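Local coordinates for ferric iron-binding protein HitA (Pseudomonas aeruginosa PAO1, PDB 6IWF), which binds ferric iron and probably delivers it, as a periplasmic solute-binding protein, for uptake into the cell, at residues 218-224 / 282-287; 52-56 / 234-238. The contacts are given in a common frame with arbitrary orientation. Numbering follows the deposited sequence.

Interaction 1 (218-224 with 282-287) and interaction 2 (52-56 with 234-238) lie on opposite sides of the centre of this single-chain, two-lobed solute-binding protein. Their centres are 35 Å apart and their nearest atoms about 21 Å, so they do not touch. Their segments alternate along the chain. Strand 224-231 connects them: residues 218-224 lead into it and residues 234-238 follow it. In interaction 1 the side chain of Val224 is about 11 Å from that of Tyr196, a residue seen to bind Fe(3+) in this protein; no iron is bound to this chain. Interaction 2 lies away from the iron ligands.

Interaction 1: residues 218-224 / 282-287; sequences QDPGALV and LDPPKL
This is loop-to-loop packing in the bacterial solute-binding protein fold, partly buried, with a single direct hydrogen bond. It joins the loop before strand 224-231 to the loop between strand 264-265 and helix 289-292, beside strand 97-108, whose Arg104 pairs with Leu223 by backbone hydrogen bonds. It buries 498 Å². The closest CA atoms are those of Gln218 and Pro285, 4.1 Å apart.

Gln218 has positive phi (55/23). A tight turn follows, 3-10 at 220-221. Asp219 OD2 accepts from Gly221 N at 3.0 Å, an Asx turn, and Ala222 N bonds to Asp219 O at 2.9 Å. Asp219 also bonds to Ser121 and Leu122. Asp283 (51/54) precedes two prolines in the polyproline II region (-77/161, -58/152). Lys286 (-84/71) centres an inverse gamma turn.

Gln218 N donates to Asp283 O at 2.8 Å. The Gln218 side chain (m, t) has CG 3.5 Å from Pro284 O. Pro285 CD is 3.3 Å from Asp219 O and 4.0 Å from Ala222 CB. Val224 (t) packs CG2 on Pro284 CB (3.8 Å) and Leu282 CD1 (4.0 Å). Leu223 CA-to-CB points away, but the t, p rotamer brings CD1 to 3.9 Å from Leu287 CD1.

Three waters bridge the loops: one joins Gln218 NE2 (3.3 Å), Asp283 OD1 (2.9 Å) and Pro284 O (2.7 Å); one Gln218 OE1 (3.1 Å) and Lys286 N (2.9 Å); one Val224 N (3.1 Å) and Pro285 O (2.8 Å). The prolines offer carbonyls but no N-H; both carbonyls accept from water, and the rings pack on Ala222, Leu223 and Val224.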
# COMPACT_ATOMS: atom_id res chain seq x y z
N GLN A 218 8.94 15.32 6.53
CA GLN A 218 8.94 15.11 5.08
C GLN A 218 10.08 14.21 4.64
O GLN A 218 10.47 14.23 3.47
CB GLN A 218 8.98 16.42 4.30
CG GLN A 218 7.75 17.24 4.47
CD GLN A 218 7.67 18.39 3.49
OE1 GLN A 218 8.60 18.63 2.71
NE2 GLN A 218 6.57 19.11 3.53
N ASP A 219 10.59 13.40 5.57
CA ASP A 219 11.60 12.42 5.23
C ASP A 219 11.08 11.47 4.15
O ASP A 219 9.89 11.14 4.13
CB ASP A 219 11.99 11.61 6.46
CG ASP A 219 13.29 10.86 6.26
OD1 ASP A 219 14.34 11.55 6.25
OD2 ASP A 219 13.25 9.60 6.10
N PRO A 220 11.94 10.98 3.26
CA PRO A 220 11.45 9.99 2.29
C PRO A 220 10.87 8.76 2.97
O PRO A 220 9.93 8.15 2.45
CB PRO A 220 12.69 9.65 1.45
CG PRO A 220 13.57 10.87 1.57
CD PRO A 220 13.34 11.36 3.00
N GLY A 221 11.35 8.42 4.16
CA GLY A 221 10.83 7.26 4.85
C GLY A 221 9.51 7.49 5.57
O GLY A 221 9.04 6.57 6.23
N ALA A 222 8.95 8.70 5.46
CA ALA A 222 7.62 9.03 5.97
C ALA A 222 6.55 8.97 4.87
O ALA A 222 5.45 9.49 5.04
CB ALA A 222 7.65 10.42 6.64
N LEU A 223 6.88 8.31 3.76
CA LEU A 223 6.01 8.23 2.59
C LEU A 223 4.63 7.67 2.95
O LEU A 223 4.52 6.66 3.65
CB LEU A 223 6.67 7.34 1.55
CG LEU A 223 5.90 7.13 0.25
CD1 LEU A 223 5.83 8.43 -0.54
CD2 LEU A 223 6.56 5.98 -0.59
N VAL A 224 3.59 8.32 2.44
CA VAL A 224 2.23 7.81 2.51
C VAL A 224 1.85 7.34 1.12
O VAL A 224 2.09 8.04 0.13
CB VAL A 224 1.26 8.90 3.03
CG1 VAL A 224 -0.20 8.53 2.77
CG2 VAL A 224 1.53 9.15 4.51
N LEU A 282 1.62 13.18 10.50
CA LEU A 282 2.62 12.34 9.86
C LEU A 282 3.72 13.16 9.19
O LEU A 282 4.86 12.69 9.10
CB LEU A 282 1.95 11.42 8.84
CG LEU A 282 1.14 10.28 9.46
CD1 LEU A 282 0.39 9.53 8.36
CD2 LEU A 282 2.06 9.34 10.24
N ASP A 283 3.40 14.36 8.71
CA ASP A 283 4.35 15.21 7.99
C ASP A 283 5.05 14.44 6.85
O ASP A 283 6.27 14.41 6.77
CB ASP A 283 5.39 15.78 8.96
CG ASP A 283 6.09 17.07 8.44
OD1 ASP A 283 5.64 17.71 7.46
OD2 ASP A 283 7.10 17.46 9.05
N PRO A 284 4.28 13.83 5.95
CA PRO A 284 4.89 13.03 4.88
C PRO A 284 5.46 13.92 3.79
O PRO A 284 5.09 15.09 3.65
CB PRO A 284 3.71 12.20 4.34
CG PRO A 284 2.52 13.10 4.55
CD PRO A 284 2.80 13.82 5.85
N PRO A 285 6.36 13.37 2.97
CA PRO A 285 6.80 14.09 1.78
C PRO A 285 5.61 14.40 0.88
O PRO A 285 4.59 13.71 0.89
CB PRO A 285 7.78 13.11 1.11
CG PRO A 285 7.40 11.76 1.67
CD PRO A 285 6.87 11.99 3.04
N LYS A 286 5.73 15.48 0.11
CA LYS A 286 4.64 15.95 -0.74
C LYS A 286 4.66 15.19 -2.07
O LYS A 286 4.99 15.73 -3.13
CB LYS A 286 4.76 17.46 -0.94
CG LYS A 286 4.78 18.24 0.36
CD LYS A 286 3.41 18.20 1.05
CE LYS A 286 3.31 19.28 2.13
NZ LYS A 286 2.02 19.20 2.88
N LEU A 287 4.29 13.91 -2.00
CA LEU A 287 4.23 13.04 -3.17
C LEU A 287 2.85 12.42 -3.25
O LEU A 287 2.40 11.78 -2.30
CB LEU A 287 5.25 11.91 -3.12
CG LEU A 287 6.72 12.33 -3.11
CD1 LEU A 287 7.59 11.16 -2.67
CD2 LEU A 287 7.12 12.80 -4.49
O HOH W 1 4.28 17.27 4.99
O HOH W 2 8.24 16.84 0.25
O HOH W 3 3.82 10.99 0.95

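Interaction 2: residues 52-56 / 234-238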
# COMPACT_ATOMS: atom_id res chain seq x y z
N SER A 52 -11.56 -11.03 -20.07
CA SER A 52 -11.33 -11.02 -18.64
C SER A 52 -12.67 -11.05 -17.91
O SER A 52 -13.55 -10.22 -18.21
CB SER A 52 -10.54 -9.79 -18.19
OG SER A 52 -10.31 -9.87 -16.78
N PRO A 53 -12.87 -11.97 -16.97
CA PRO A 53 -14.09 -11.95 -16.16
C PRO A 53 -14.09 -10.88 -15.08
O PRO A 53 -15.12 -10.68 -14.43
CB PRO A 53 -14.11 -13.35 -15.55
CG PRO A 53 -12.65 -13.68 -15.38
CD PRO A 53 -11.95 -13.05 -16.56
N ALA A 54 -12.97 -10.17 -14.90
CA ALA A 54 -12.86 -9.21 -13.80
C ALA A 54 -13.85 -8.06 -13.98
O ALA A 54 -13.95 -7.47 -15.05
CB ALA A 54 -11.44 -8.66 -13.72
N ASP A 55 -14.57 -7.75 -12.91
CA ASP A 55 -15.44 -6.58 -12.89
C ASP A 55 -14.84 -5.42 -12.12
O ASP A 55 -14.99 -4.27 -12.53
CB ASP A 55 -16.80 -6.96 -12.28
CG ASP A 55 -17.54 -7.98 -13.11
OD1 ASP A 55 -17.84 -7.66 -14.28
OD2 ASP A 55 -17.78 -9.10 -12.60
N VAL A 56 -14.16 -5.72 -11.01
CA VAL A 56 -13.54 -4.74 -10.12
C VAL A 56 -12.15 -5.24 -9.78
O VAL A 56 -11.95 -6.44 -9.55
CB VAL A 56 -14.38 -4.53 -8.84
CG1 VAL A 56 -13.66 -3.63 -7.84
CG2 VAL A 56 -15.75 -3.94 -9.19
N SER A 234 -14.12 -3.57 -19.53
CA SER A 234 -14.66 -4.77 -20.15
C SER A 234 -15.81 -5.40 -19.36
O SER A 234 -16.43 -6.34 -19.86
CB SER A 234 -13.55 -5.81 -20.31
OG SER A 234 -13.09 -6.28 -19.05
N SER A 235 -16.11 -4.91 -18.16
CA SER A 235 -17.09 -5.57 -17.31
C SER A 235 -18.46 -5.60 -17.99
O SER A 235 -18.91 -4.60 -18.56
CB SER A 235 -17.19 -4.87 -15.95
OG SER A 235 -18.35 -5.26 -15.24
N LYS A 236 -19.10 -6.76 -17.95
CA LYS A 236 -20.46 -6.87 -18.47
C LYS A 236 -21.50 -6.55 -17.40
O LYS A 236 -22.71 -6.66 -17.67
CB LYS A 236 -20.69 -8.27 -19.05
CG LYS A 236 -19.97 -8.50 -20.39
CD LYS A 236 -19.96 -7.24 -21.27
CE LYS A 236 -19.22 -7.46 -22.59
NZ LYS A 236 -17.78 -7.04 -22.54
N HIS A 237 -21.06 -6.13 -16.22
CA HIS A 237 -21.96 -5.68 -15.15
C HIS A 237 -21.59 -4.26 -14.73
O HIS A 237 -21.26 -4.01 -13.56
CB HIS A 237 -21.88 -6.64 -13.96
CG HIS A 237 -22.03 -8.07 -14.34
ND1 HIS A 237 -23.20 -8.59 -14.86
CD2 HIS A 237 -21.15 -9.11 -14.29
CE1 HIS A 237 -23.04 -9.88 -15.10
NE2 HIS A 237 -21.81 -10.22 -14.77
N PRO A 238 -21.61 -3.30 -15.67
CA PRO A 238 -21.08 -1.97 -15.34
C PRO A 238 -21.81 -1.29 -14.19
O PRO A 238 -21.16 -0.72 -13.31
CB PRO A 238 -21.23 -1.18 -16.65
CG PRO A 238 -22.30 -1.90 -17.41
CD PRO A 238 -22.14 -3.35 -17.05
O HOH W 4 -14.66 -8.04 -17.48
O HOH W 5 -17.63 -8.92 -16.79
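Asp55 has the most surface covered here, 70 Å², followed by Ser235 with 41 Å² and Ser234 with 33 Å². The Asp55 side chain (chi1 m) brings OD1 to Ser235 OG, which donates a short hydrogen bond of 2.6 Å. Asp55 OD1 also takes a bond from a water at 2.8 Å, and that water accepts from Lys236 N at 2.9 Å. The other carboxylate oxygen, OD2, accepts from Thr6 N on strand 4-9.

Ser235 OG also accepts from His237 N at 3.0 Å. This is an ST turn just ahead of helix 238-248, where His237 holds the N-cap position. The contact thus joins the loop entering strand 56-59 to the turn that leads from strand 224-231 into that helix. The two strands pair antiparallel in the sheet. The His237 ring presents its edge to Asp55, with CD2 3.6 Å from OD1.

Ser234 meets the other segment through water. Its OG donates to a water at 2.8 Å, and the water donates to Ser52 O and Ala54 O, both at 2.6 Å. A second ST turn has Ala54 N hydrogen-bonded to Ser52 OG at 3.3 Å; Ser52 OG also bonds to Glu48.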